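PDB 6T3T: 4-hydroxy-tetrahydrodipicolinate synthase from Methylacidiphilum fumariolicum SolV, which probably catalyses the condensation of pyruvate with aspartate beta-semialdehyde to 4-hydroxy-tetrahydrodipicolinate, a step in the diaminopimelate route to lysine. Local coordinates for residues K2-Y7 with G199-V204; S12-G17 with D264-L269; G17-K22 with I57-L62; G166-V171 with L193-V198. All coordinates share one frame; numbering follows the deposited sequence.

Contact 1: residues K2-Y7 with G199-V204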
loop_
_atom_site.group_PDB
_atom_site.type_symbol
_atom_site.label_atom_id
_atom_site.label_comp_id
_atom_site.label_asym_id
_atom_site.label_seq_id
_atom_site.Cartn_x
_atom_site.Cartn_y
_atom_site.Cartn_z
ATOM N N LYS A 2 -23.071 -28.755 0.590
ATOM C CA LYS A 2 -22.158 -27.637 0.410
ATOM C C LYS A 2 -22.845 -26.326 0.846
ATOM O O LYS A 2 -24.073 -26.209 0.808
ATOM C CB LYS A 2 -21.704 -27.583 -1.063
ATOM C CG LYS A 2 -20.911 -26.341 -1.423
ATOM C CD LYS A 2 -20.656 -26.158 -2.912
ATOM C CE LYS A 2 -19.179 -26.102 -3.211
ATOM N NZ LYS A 2 -18.917 -25.859 -4.667
ATOM N N ILE A 3 -22.056 -25.303 1.139
ATOM C CA ILE A 3 -22.570 -24.026 1.611
ATOM C C ILE A 3 -22.662 -23.086 0.421
ATOM O O ILE A 3 -21.654 -22.804 -0.233
ATOM C CB ILE A 3 -21.679 -23.438 2.709
ATOM C CG1 ILE A 3 -21.513 -24.457 3.826
ATOM C CG2 ILE A 3 -22.309 -22.161 3.244
ATOM C CD1 ILE A 3 -22.807 -24.748 4.542
ATOM N N GLN A 4 -23.876 -22.619 0.124
ATOM C CA GLN A 4 -24.130 -21.809 -1.060
ATOM C C GLN A 4 -25.247 -20.829 -0.763
ATOM O O GLN A 4 -26.002 -20.991 0.195
ATOM C CB GLN A 4 -24.534 -22.651 -2.277
ATOM C CG GLN A 4 -23.414 -23.417 -2.897
ATOM C CD GLN A 4 -23.815 -24.079 -4.200
ATOM O OE1 GLN A 4 -25.006 -24.117 -4.556
ATOM N NE2 GLN A 4 -22.822 -24.605 -4.926
ATOM N N GLY A 5 -25.296 -19.766 -1.556
ATOM C CA GLY A 5 -26.374 -18.817 -1.410
ATOM C C GLY A 5 -26.006 -17.608 -0.573
ATOM O O GLY A 5 -24.846 -17.202 -0.525
ATOM N N THR A 6 -26.999 -17.038 0.102
ATOM C CA THR A 6 -26.861 -15.756 0.787
ATOM C C THR A 6 -27.087 -15.932 2.280
ATOM O O THR A 6 -28.160 -16.387 2.702
ATOM C CB THR A 6 -27.839 -14.728 0.229
ATOM O OG1 THR A 6 -27.659 -14.642 -1.183
ATOM C CG2 THR A 6 -27.581 -13.352 0.892
ATOM N N TYR A 7 -26.088 -15.527 3.058
ATOM C CA TYR A 7 -26.092 -15.543 4.512
ATOM C C TYR A 7 -25.965 -14.113 5.017
ATOM O O TYR A 7 -25.101 -13.362 4.561
ATOM C CB TYR A 7 -24.911 -16.390 5.020
ATOM C CG TYR A 7 -25.088 -17.880 4.776
ATOM C CD1 TYR A 7 -24.995 -18.430 3.499
ATOM C CD2 TYR A 7 -25.368 -18.733 5.831
ATOM C CE1 TYR A 7 -25.210 -19.801 3.286
ATOM C CE2 TYR A 7 -25.565 -20.093 5.627
ATOM C CZ TYR A 7 -25.481 -20.614 4.365
ATOM O OH TYR A 7 -25.664 -21.968 4.204
ATOM N N GLY A 199 -15.854 -18.327 -9.493
ATOM C CA GLY A 199 -16.046 -19.578 -8.761
ATOM C C GLY A 199 -16.588 -19.554 -7.338
ATOM O O GLY A 199 -16.878 -20.617 -6.769
ATOM N N ALA A 200 -16.800 -18.364 -6.778
ATOM C CA ALA A 200 -17.507 -18.267 -5.513
ATOM C C ALA A 200 -18.944 -18.744 -5.695
ATOM O O ALA A 200 -19.488 -18.736 -6.805
ATOM C CB ALA A 200 -17.460 -16.830 -4.993
ATOM N N VAL A 201 -19.569 -19.140 -4.582
ATOM C CA VAL A 201 -20.885 -19.761 -4.621
ATOM C C VAL A 201 -21.859 -19.066 -3.679
ATOM O O VAL A 201 -22.930 -19.598 -3.391
ATOM C CB VAL A 201 -20.797 -21.279 -4.322
ATOM C CG1 VAL A 201 -20.046 -22.021 -5.479
ATOM C CG2 VAL A 201 -20.132 -21.558 -2.946
ATOM N N GLY A 202 -21.505 -17.891 -3.180
ATOM C CA GLY A 202 -22.432 -17.158 -2.347
ATOM C C GLY A 202 -21.747 -16.010 -1.634
ATOM O O GLY A 202 -20.618 -15.622 -1.964
ATOM N N VAL A 203 -22.455 -15.476 -0.646
ATOM C CA VAL A 203 -22.024 -14.257 0.024
ATOM C C VAL A 203 -22.438 -14.312 1.486
ATOM O O VAL A 203 -23.522 -14.789 1.824
ATOM C CB VAL A 203 -22.608 -13.016 -0.695
ATOM C CG1 VAL A 203 -24.157 -13.005 -0.617
ATOM C CG2 VAL A 203 -21.992 -11.758 -0.160
ATOM N N VAL A 204 -21.553 -13.850 2.356
ATOM C CA VAL A 204 -21.928 -13.417 3.686
ATOM C C VAL A 204 -22.091 -11.906 3.596
ATOM O O VAL A 204 -21.103 -11.167 3.499
ATOM C CB VAL A 204 -20.887 -13.818 4.736
ATOM C CG1 VAL A 204 -21.358 -13.379 6.129
ATOM C CG2 VAL A 204 -20.633 -15.331 4.695
#
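Gly5 and Gly202 face each other where strand 5-9 runs alongside strand 202-205, and a ladder of backbone hydrogen bonds joins the two in parallel, the segment axes 3° apart. Gly5 N donates to Val201 O at 3.0 Å, Val203 N returns a bond to Gly5 O, and Tyr7 N reaches Val203 O at 2.9 Å and 170°. A second set, of CA-H...O contacts, fills in between these rungs: Gly202 CA lies 3.0 Å from Gly5 O. A side chain on Gly202 would collide with that oxygen, which helps to explain the glycine.

Side-chain packing forms a third class. Val201 turns toward the N-terminal segment: its CB lies 3.7 Å from CG of Gln4, and its CG2 makes a van der Waals contact with Ile3 O at 3.4 Å. An alanine here would probably leave Ile3 O without the CG2 methyl and Gln4 NE2 and Lys2 NZ without CG1, setting the N-terminal tail freer to shift. Val203 CG1 occupies the position between its own N and carbonyl carbon (chi1 64°), which sets it 3.8 Å from CG2 of Thr6, the two side chains pointing the same way; Val219 of helix 212-223 covers both.

Pairing of this kind joins the first and last strands and so closes the eight-stranded TIM barrel, placing Val204, a predicted pyruvate-binding residue, beside Lys162, the predicted Schiff-base lysine.

Contact 2: residues S12-G17 with D264-L269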
loop_
_atom_site.group_PDB
_atom_site.type_symbol
_atom_site.label_atom_id
_atom_site.label_comp_id
_atom_site.label_asym_id
_atom_site.label_seq_id
_atom_site.Cartn_x
_atom_site.Cartn_y
_atom_site.Cartn_z
ATOM N N SER A 12 -26.387 -6.543 15.746
ATOM C CA SER A 12 -26.878 -6.886 17.074
ATOM C C SER A 12 -27.755 -5.713 17.481
ATOM O O SER A 12 -27.225 -4.633 17.786
ATOM C CB SER A 12 -25.745 -7.091 18.088
ATOM O OG SER A 12 -24.991 -8.240 17.799
ATOM N N PRO A 13 -29.085 -5.835 17.449
ATOM C CA PRO A 13 -29.922 -4.676 17.779
ATOM C C PRO A 13 -29.837 -4.377 19.268
ATOM O O PRO A 13 -29.867 -5.286 20.098
ATOM C CB PRO A 13 -31.331 -5.100 17.342
ATOM C CG PRO A 13 -31.303 -6.572 17.274
ATOM C CD PRO A 13 -29.882 -6.955 16.915
ATOM N N PHE A 14 -29.613 -3.102 19.590
ATOM C CA PHE A 14 -29.540 -2.646 20.967
ATOM C C PHE A 14 -30.678 -1.689 21.270
ATOM O O PHE A 14 -31.005 -0.818 20.454
ATOM C CB PHE A 14 -28.224 -1.916 21.242
ATOM C CG PHE A 14 -27.012 -2.758 21.063
ATOM C CD1 PHE A 14 -26.986 -4.068 21.502
ATOM C CD2 PHE A 14 -25.877 -2.228 20.456
ATOM C CE1 PHE A 14 -25.836 -4.826 21.352
ATOM C CE2 PHE A 14 -24.740 -2.989 20.296
ATOM C CZ PHE A 14 -24.723 -4.293 20.741
ATOM N N HIS A 15 -31.175 -1.769 22.501
ATOM C CA HIS A 15 -32.165 -0.827 22.999
ATOM C C HIS A 15 -31.889 -0.605 24.476
ATOM O O HIS A 15 -32.016 -1.541 25.281
ATOM C CB HIS A 15 -33.577 -1.364 22.780
ATOM C CG HIS A 15 -34.650 -0.440 23.246
ATOM N ND1 HIS A 15 -34.854 0.802 22.688
ATOM C CD2 HIS A 15 -35.603 -0.588 24.196
ATOM C CE1 HIS A 15 -35.878 1.388 23.283
ATOM N NE2 HIS A 15 -36.346 0.567 24.206
ATOM N N ASN A 16 -31.535 0.634 24.824
ATOM C CA ASN A 16 -31.230 1.007 26.202
ATOM C C ASN A 16 -30.093 0.162 26.771
ATOM O O ASN A 16 -30.177 -0.398 27.864
ATOM C CB ASN A 16 -32.485 0.906 27.068
ATOM C CG ASN A 16 -33.614 1.742 26.524
ATOM O OD1 ASN A 16 -34.771 1.359 26.604
ATOM N ND2 ASN A 16 -33.281 2.879 25.948
ATOM N N GLY A 17 -29.030 0.055 25.999
ATOM C CA GLY A 17 -27.845 -0.620 26.464
ATOM C C GLY A 17 -27.942 -2.113 26.543
ATOM O O GLY A 17 -27.011 -2.764 27.020
ATOM N N ASP A 264 -32.881 0.727 17.096
ATOM C CA ASP A 264 -32.324 1.963 17.630
ATOM C C ASP A 264 -30.937 2.213 17.055
ATOM O O ASP A 264 -30.126 1.292 16.926
ATOM C CB ASP A 264 -32.213 1.910 19.152
ATOM C CG ASP A 264 -33.546 1.889 19.820
ATOM O OD1 ASP A 264 -34.565 1.910 19.102
ATOM O OD2 ASP A 264 -33.570 1.871 21.063
ATOM N N LEU A 265 -30.650 3.471 16.736
ATOM C CA LEU A 265 -29.286 3.820 16.356
ATOM C C LEU A 265 -28.492 3.941 17.654
ATOM O O LEU A 265 -28.236 5.027 18.176
ATOM C CB LEU A 265 -29.227 5.087 15.520
ATOM C CG LEU A 265 -27.799 5.428 15.087
ATOM C CD1 LEU A 265 -27.026 4.156 14.772
ATOM C CD2 LEU A 265 -27.837 6.326 13.887
ATOM N N GLU A 266 -28.228 2.785 18.238
ATOM C CA GLU A 266 -27.364 2.645 19.401
ATOM C C GLU A 266 -26.108 1.902 18.970
ATOM O O GLU A 266 -26.176 0.734 18.579
ATOM C CB GLU A 266 -28.062 1.893 20.523
ATOM C CG GLU A 266 -27.780 2.440 21.882
ATOM C CD GLU A 266 -28.653 1.812 22.930
ATOM O OE1 GLU A 266 -29.689 2.417 23.237
ATOM O OE2 GLU A 266 -28.279 0.755 23.481
ATOM N N LEU A 267 -24.983 2.591 19.007
ATOM C CA LEU A 267 -23.685 2.007 18.728
ATOM C C LEU A 267 -22.852 2.025 20.002
ATOM O O LEU A 267 -22.905 2.987 20.780
ATOM C CB LEU A 267 -22.980 2.770 17.608
ATOM C CG LEU A 267 -23.709 2.711 16.276
ATOM C CD1 LEU A 267 -23.417 3.942 15.414
ATOM C CD2 LEU A 267 -23.313 1.442 15.564
ATOM N N ARG A 268 -22.074 0.984 20.204
ATOM C CA ARG A 268 -21.176 0.943 21.350
ATOM C C ARG A 268 -19.799 1.460 20.960
ATOM O O ARG A 268 -19.231 1.035 19.944
ATOM C CB ARG A 268 -21.092 -0.479 21.889
ATOM C CG ARG A 268 -22.418 -0.915 22.495
ATOM C CD ARG A 268 -22.433 -2.398 22.934
ATOM N NE ARG A 268 -23.623 -2.647 23.742
ATOM C CZ ARG A 268 -23.819 -3.719 24.503
ATOM N NH1 ARG A 268 -22.901 -4.685 24.591
ATOM N NH2 ARG A 268 -24.941 -3.812 25.195
ATOM N N LEU A 269 -19.276 2.369 21.777
ATOM C CA LEU A 269 -17.941 2.902 21.584
ATOM C C LEU A 269 -16.925 1.766 21.576
ATOM O O LEU A 269 -17.005 0.857 22.404
ATOM C CB LEU A 269 -17.620 3.923 22.677
ATOM C CG LEU A 269 -18.302 5.309 22.583
ATOM C CD1 LEU A 269 -18.055 6.182 23.817
ATOM C CD2 LEU A 269 -17.853 6.022 21.327
HETATM O O HOH W 1 -32.737 -2.006 18.431
#
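Phe14 and Arg268 form the tightly packed half of this contact. The guanidinium of Arg268 lies flat over one face of the ring, planes 13° apart and CZ 4.2 Å from the ring centroid, a cation-pi stack. The extended Arg268 chain also brings CD to 3.6 Å from CE2 of Phe14. On the opposite side Ser12 O sits above the ring centre, so the ring lies between the guanidinium on one face and the Ser12 carbonyl oxygen on the other. Arg268 is itself tied down through NH1 by a salt bridge to Glu55, which probably keeps its flat group in place over the ring.

Toward solvent the chemistry turns polar. The Glu266 carboxylate receives the turn that follows Phe14: Gly17 N meets OE2 on its syn side at 2.7 Å, while Asn16 N makes a weak bond to OE1 at 3.0 Å. At the outer end His15 ND1 donates to Asp264 OD2, although the modelled separation is too short to be trusted in detail. A water bridges the two backbones, donating to Phe14 O and accepting from Asp264 N.

The contact thus fastens the small hairpin of strands 14-15 and 18-19, which lies in the first beta-alpha connection of the TIM barrel, between strand 5-9 and helix 21-32, to the loop between helices 251-259 and 276-295. Lys254 of helix 251-259 bonds to both Ser12 O and Glu266 O, and Pro13 rests on helix 21-32.

Contact 3: residues G17-K22 with I57-L62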
loop_
_atom_site.group_PDB
_atom_site.type_symbol
_atom_site.label_atom_id
_atom_site.label_comp_id
_atom_site.label_asym_id
_atom_site.label_seq_id
_atom_site.Cartn_x
_atom_site.Cartn_y
_atom_site.Cartn_z
ATOM N N GLY A 17 -29.030 0.055 25.999
ATOM C CA GLY A 17 -27.845 -0.620 26.464
ATOM C C GLY A 17 -27.942 -2.113 26.543
ATOM O O GLY A 17 -27.011 -2.764 27.020
ATOM N N GLN A 18 -29.005 -2.705 26.018
ATOM C CA GLN A 18 -29.145 -4.157 26.115
ATOM C C GLN A 18 -29.608 -4.677 24.764
ATOM O O GLN A 18 -30.021 -3.897 23.893
ATOM C CB GLN A 18 -30.126 -4.503 27.235
ATOM C CG GLN A 18 -29.646 -3.981 28.597
ATOM C CD GLN A 18 -30.753 -3.852 29.650
ATOM O OE1 GLN A 18 -31.892 -4.324 29.468
ATOM N NE2 GLN A 18 -30.436 -3.209 30.784
ATOM N N ILE A 19 -29.529 -5.998 24.592
ATOM C CA ILE A 19 -30.025 -6.637 23.378
ATOM C C ILE A 19 -31.512 -6.337 23.227
ATOM O O ILE A 19 -32.286 -6.459 24.180
ATOM C CB ILE A 19 -29.763 -8.150 23.413
ATOM C CG1 ILE A 19 -28.264 -8.441 23.415
ATOM C CG2 ILE A 19 -30.425 -8.856 22.229
ATOM C CD1 ILE A 19 -27.936 -9.893 23.738
ATOM N N ASP A 20 -31.901 -5.873 22.040
ATOM C CA ASP A 20 -33.292 -5.590 21.700
ATOM C C ASP A 20 -33.913 -6.861 21.108
ATOM O O ASP A 20 -33.720 -7.173 19.925
ATOM C CB ASP A 20 -33.370 -4.412 20.731
ATOM C CG ASP A 20 -34.804 -3.978 20.446
ATOM O OD1 ASP A 20 -35.751 -4.755 20.727
ATOM O OD2 ASP A 20 -34.978 -2.852 19.927
ATOM N N ARG A 21 -34.661 -7.602 21.936
ATOM C CA ARG A 21 -35.140 -8.921 21.516
ATOM C C ARG A 21 -36.245 -8.821 20.475
ATOM O O ARG A 21 -36.288 -9.613 19.533
ATOM C CB ARG A 21 -35.654 -9.718 22.715
ATOM C CG ARG A 21 -34.601 -10.026 23.745
ATOM C CD ARG A 21 -35.079 -11.055 24.766
ATOM N NE ARG A 21 -34.036 -11.247 25.766
ATOM C CZ ARG A 21 -33.973 -12.269 26.611
ATOM N NH1 ARG A 21 -34.904 -13.220 26.590
ATOM N NH2 ARG A 21 -32.967 -12.335 27.479
ATOM N N LYS A 22 -37.137 -7.853 20.632
ATOM C CA LYS A 22 -38.193 -7.656 19.653
ATOM C C LYS A 22 -37.619 -7.267 18.291
ATOM O O LYS A 22 -38.047 -7.787 17.255
ATOM C CB LYS A 22 -39.179 -6.612 20.160
ATOM C CG LYS A 22 -40.385 -6.421 19.243
ATOM C CD LYS A 22 -41.235 -7.695 19.150
ATOM C CE LYS A 22 -41.737 -7.965 17.720
ATOM N NZ LYS A 22 -40.694 -8.682 16.908
ATOM N N ILE A 57 -22.982 -14.934 24.016
ATOM C CA ILE A 57 -23.664 -16.216 24.091
ATOM C C ILE A 57 -25.158 -16.027 23.895
ATOM O O ILE A 57 -25.797 -16.797 23.173
ATOM C CB ILE A 57 -23.356 -16.903 25.439
ATOM C CG1 ILE A 57 -21.850 -17.122 25.588
ATOM C CG2 ILE A 57 -24.091 -18.227 25.544
ATOM C CD1 ILE A 57 -21.211 -17.703 24.368
ATOM N N GLU A 58 -25.730 -14.977 24.491
ATOM C CA GLU A 58 -27.178 -14.765 24.424
ATOM C C GLU A 58 -27.665 -14.425 23.015
ATOM O O GLU A 58 -28.752 -14.858 22.614
ATOM C CB GLU A 58 -27.600 -13.664 25.393
ATOM C CG GLU A 58 -29.107 -13.550 25.550
ATOM C CD GLU A 58 -29.740 -14.816 26.146
ATOM O OE1 GLU A 58 -29.031 -15.599 26.828
ATOM O OE2 GLU A 58 -30.953 -15.024 25.937
ATOM N N LEU A 59 -26.910 -13.630 22.261
ATOM C CA LEU A 59 -27.336 -13.317 20.898
ATOM C C LEU A 59 -27.357 -14.572 20.044
ATOM O O LEU A 59 -28.301 -14.790 19.266
ATOM C CB LEU A 59 -26.405 -12.272 20.274
ATOM C CG LEU A 59 -26.799 -10.798 20.425
ATOM C CD1 LEU A 59 -25.567 -9.916 20.361
ATOM C CD2 LEU A 59 -27.828 -10.358 19.358
ATOM N N VAL A 60 -26.370 -15.456 20.237
ATOM C CA VAL A 60 -26.361 -16.691 19.466
ATOM C C VAL A 60 -27.520 -17.587 19.879
ATOM O O VAL A 60 -28.197 -18.183 19.031
ATOM C CB VAL A 60 -25.014 -17.407 19.618
ATOM C CG1 VAL A 60 -25.055 -18.786 18.902
ATOM C CG2 VAL A 60 -23.944 -16.525 19.064
ATOM N N ARG A 61 -27.801 -17.651 21.177
ATOM C CA ARG A 61 -28.906 -18.472 21.655
ATOM C C ARG A 61 -30.242 -17.939 21.161
ATOM O O ARG A 61 -31.104 -18.715 20.731
ATOM C CB ARG A 61 -28.893 -18.556 23.182
ATOM C CG ARG A 61 -29.766 -19.674 23.735
ATOM C CD ARG A 61 -29.299 -20.040 25.123
ATOM N NE ARG A 61 -28.778 -18.853 25.777
ATOM C CZ ARG A 61 -27.718 -18.841 26.583
ATOM N NH1 ARG A 61 -27.034 -19.963 26.813
ATOM N NH2 ARG A 61 -27.331 -17.689 27.124
ATOM N N LEU A 62 -30.445 -16.620 21.258
ATOM C CA LEU A 62 -31.696 -16.026 20.798
ATOM C C LEU A 62 -31.914 -16.280 19.320
ATOM O O LEU A 62 -33.031 -16.596 18.897
ATOM C CB LEU A 62 -31.686 -14.525 21.039
ATOM C CG LEU A 62 -31.961 -14.101 22.461
ATOM C CD1 LEU A 62 -31.474 -12.664 22.630
ATOM C CD2 LEU A 62 -33.449 -14.246 22.756
#
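Ile19 and Leu59 bring their CA atoms to 7.6 Å where the chain leaves the hairpin strand 18-19 for helix 21-32 and passes the side of helix 53-67. In TIM-barrel terms, the contact joins the start of outer helix 21-32, and the strand residue leading into it, to the middle of outer helix 53-67, with Asp20 as the N-cap of the first, its OD1 bonded to Ala23 N.

Ile19 fills the apolar part. Its CG1 stands anti to the carbonyl carbon (chi1 -64°) and CD1 continues the chain outward (chi2 168°), reaching 3.6 Å from CG of Leu59 and touching CB of Glu58. The other branch, CG2, meets CD1 of Leu62 at 4.0 Å, the two side chains sliding past each other in opposite directions. An alanine in place of Ile19 would probably open a gap against Leu59 CG and Leu62 CD1, although Leu24 of helix 21-32 would still lie against both leucines.

The outer rim is polar. Arg21 extends across Leu62, its CD 4.1 Å from Leu62 CD2, and places its guanidinium near Glu58. That salt bridge is long, NH2 to OE2 3.7 Å, and the oxygen lies well out of the guanidinium plane, a purely electrostatic pairing.

Glu58 has a closer mate one turn along its own helix: Arg61 NH2 donates to OE1 at 2.7 Å, with the oxygen close to the plane of the Arg61 guanidinium.

Contact 4: residues G166-V171 with L193-V198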
loop_
_atom_site.group_PDB
_atom_site.type_symbol
_atom_site.label_atom_id
_atom_site.label_comp_id
_atom_site.label_asym_id
_atom_site.label_seq_id
_atom_site.Cartn_x
_atom_site.Cartn_y
_atom_site.Cartn_z
ATOM N N GLY A 166 -10.711 -8.314 -0.482
ATOM C CA GLY A 166 -10.831 -7.287 -1.506
ATOM C C GLY A 166 -10.168 -7.597 -2.834
ATOM O O GLY A 166 -9.949 -6.689 -3.636
ATOM N N SER A 167 -9.872 -8.859 -3.112
ATOM C CA SER A 167 -9.125 -9.250 -4.299
ATOM C C SER A 167 -9.842 -10.417 -4.959
ATOM O O SER A 167 -9.928 -11.502 -4.366
ATOM C CB SER A 167 -7.678 -9.621 -3.935
ATOM O OG SER A 167 -7.088 -10.475 -4.907
ATOM N N VAL A 168 -10.352 -10.197 -6.179
ATOM C CA VAL A 168 -11.014 -11.266 -6.935
ATOM C C VAL A 168 -9.998 -12.308 -7.347
ATOM O O VAL A 168 -10.322 -13.492 -7.484
ATOM C CB VAL A 168 -11.717 -10.708 -8.190
ATOM C CG1 VAL A 168 -12.631 -11.768 -8.825
ATOM C CG2 VAL A 168 -12.476 -9.469 -7.858
ATOM N N ASP A 169 -8.757 -11.880 -7.569
ATOM C CA ASP A 169 -7.685 -12.800 -7.922
ATOM C C ASP A 169 -7.464 -13.862 -6.840
ATOM O O ASP A 169 -7.079 -15.000 -7.137
ATOM C CB ASP A 169 -6.424 -11.990 -8.178
ATOM C CG ASP A 169 -5.589 -12.580 -9.247
ATOM O OD1 ASP A 169 -6.055 -12.574 -10.404
ATOM O OD2 ASP A 169 -4.484 -13.058 -8.935
ATOM N N ARG A 170 -7.668 -13.497 -5.579
ATOM C CA ARG A 170 -7.616 -14.484 -4.513
ATOM C C ARG A 170 -8.608 -15.615 -4.752
ATOM O O ARG A 170 -8.308 -16.784 -4.476
ATOM C CB ARG A 170 -7.898 -13.790 -3.182
ATOM C CG ARG A 170 -7.876 -14.712 -1.998
ATOM C CD ARG A 170 -6.552 -15.402 -1.961
ATOM N NE ARG A 170 -5.414 -14.501 -1.828
ATOM C CZ ARG A 170 -4.828 -14.239 -0.661
ATOM N NH1 ARG A 170 -5.309 -14.814 0.449
ATOM N NH2 ARG A 170 -3.770 -13.421 -0.608
ATOM N N VAL A 171 -9.793 -15.300 -5.285
ATOM C CA VAL A 171 -10.774 -16.349 -5.543
ATOM C C VAL A 171 -10.252 -17.316 -6.605
ATOM O O VAL A 171 -10.308 -18.543 -6.436
ATOM C CB VAL A 171 -12.136 -15.737 -5.920
ATOM C CG1 VAL A 171 -13.121 -16.819 -6.276
ATOM C CG2 VAL A 171 -12.693 -14.909 -4.749
ATOM N N LEU A 193 -20.669 -10.242 -7.216
ATOM C CA LEU A 193 -20.844 -10.683 -8.599
ATOM C C LEU A 193 -19.534 -11.061 -9.277
ATOM O O LEU A 193 -19.483 -12.127 -9.913
ATOM C CB LEU A 193 -21.598 -9.625 -9.411
ATOM C CG LEU A 193 -21.700 -9.993 -10.895
ATOM C CD1 LEU A 193 -22.592 -11.203 -11.074
ATOM C CD2 LEU A 193 -22.255 -8.818 -11.690
ATOM N N PRO A 194 -18.467 -10.250 -9.231
ATOM C CA PRO A 194 -17.207 -10.713 -9.835
ATOM C C PRO A 194 -16.628 -11.935 -9.122
ATOM O O PRO A 194 -15.966 -12.759 -9.774
ATOM C CB PRO A 194 -16.292 -9.465 -9.787
ATOM C CG PRO A 194 -16.942 -8.490 -8.846
ATOM C CD PRO A 194 -18.400 -8.853 -8.748
ATOM N N PHE A 195 -16.870 -12.086 -7.816
ATOM C CA PHE A 195 -16.417 -13.283 -7.108
ATOM C C PHE A 195 -17.095 -14.526 -7.673
ATOM O O PHE A 195 -16.438 -15.533 -7.931
ATOM C CB PHE A 195 -16.671 -13.155 -5.604
ATOM C CG PHE A 195 -15.526 -12.486 -4.820
ATOM C CD1 PHE A 195 -14.701 -11.560 -5.402
ATOM C CD2 PHE A 195 -15.287 -12.821 -3.500
ATOM C CE1 PHE A 195 -13.678 -10.958 -4.680
ATOM C CE2 PHE A 195 -14.254 -12.218 -2.768
ATOM C CZ PHE A 195 -13.451 -11.301 -3.361
ATOM N N LEU A 196 -18.422 -14.461 -7.867
ATOM C CA LEU A 196 -19.197 -15.538 -8.492
ATOM C C LEU A 196 -18.655 -15.939 -9.870
ATOM O O LEU A 196 -18.609 -17.126 -10.215
ATOM C CB LEU A 196 -20.652 -15.070 -8.647
ATOM C CG LEU A 196 -21.690 -15.337 -7.555
ATOM C CD1 LEU A 196 -21.104 -15.185 -6.158
ATOM C CD2 LEU A 196 -22.851 -14.393 -7.754
ATOM N N SER A 197 -18.272 -14.953 -10.690
ATOM C CA SER A 197 -17.859 -15.245 -12.061
ATOM C C SER A 197 -16.604 -16.118 -12.115
ATOM O O SER A 197 -16.369 -16.813 -13.113
ATOM C CB SER A 197 -17.601 -13.943 -12.818
ATOM O OG SER A 197 -16.342 -13.412 -12.438
ATOM N N VAL A 198 -15.769 -16.083 -11.085
ATOM C CA VAL A 198 -14.583 -16.931 -11.087
ATOM C C VAL A 198 -14.673 -18.064 -10.066
ATOM O O VAL A 198 -13.668 -18.704 -9.784
ATOM C CB VAL A 198 -13.312 -16.095 -10.879
ATOM C CG1 VAL A 198 -13.142 -15.150 -12.042
ATOM C CG2 VAL A 198 -13.402 -15.292 -9.595
#
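Phe195 and Val171 set the geometry of this helix-to-helix contact, the methyl of one seated squarely on the ring of the other. Val171 CG2 lies 3.6 Å from the ring centroid and only 11° off its normal, a CH-pi contact over the centre of the face.

Val168, one turn earlier on the same helix, takes the same ring from a different direction. Its CG2 comes in at the ring edge, in the plane, and stands 3.7 Å from CE1, so the two valines meet the ring by face and by edge, which probably restricts its turning. The backbone joins in, with Val168 CA 3.5 Å from CE1. The other branch of Val168, CG1, lies 3.6 Å from the carbonyl oxygen Pro194 O.

Val198 completes the cluster. With chi1 at -64° it sets CG2 between its own N and carbonyl carbon, and this methyl lies against both valines, 3.7 Å from CG1 of Val168 and 3.7 Å from CG1 of Val171. No hydrogen bond joins the two segments; Ser167 OG accepts from Arg170 N as the N-cap of helix 168-177, and Ser197 OG donates to Pro194 O.

The outer side meets another copy of the protein: Val168 packs on Val168 of a neighbouring subunit, and Asp169 bonds to Tyr238 of that subunit. The pair is characteristic of adjacent outer helices of a TIM barrel, here following strands 158-163 and 183-186, and it lies at a subunit interface of the homotetramer.

Taken together, the four contacts illustrate how chemistry follows position in a barrel. Contacts 1 and 4 are buried, and contact 4 leads directly into contact 1 along the chain, helix 192-197 preceding strand 202-205; their centres lie about 12 Å apart. Contact 1 relies on backbone bonds between strands, contact 4 on apolar packing between helices. Contacts 2 and 3 lie across the chain's centre from these two, share Gly17 and both use the hairpin of strands 14-15 and 18-19. Contact 2 is a surface contact of stacked charge, carboxylates and water, whereas contact 3, partly buried, mixes an aliphatic centre with a charged rim.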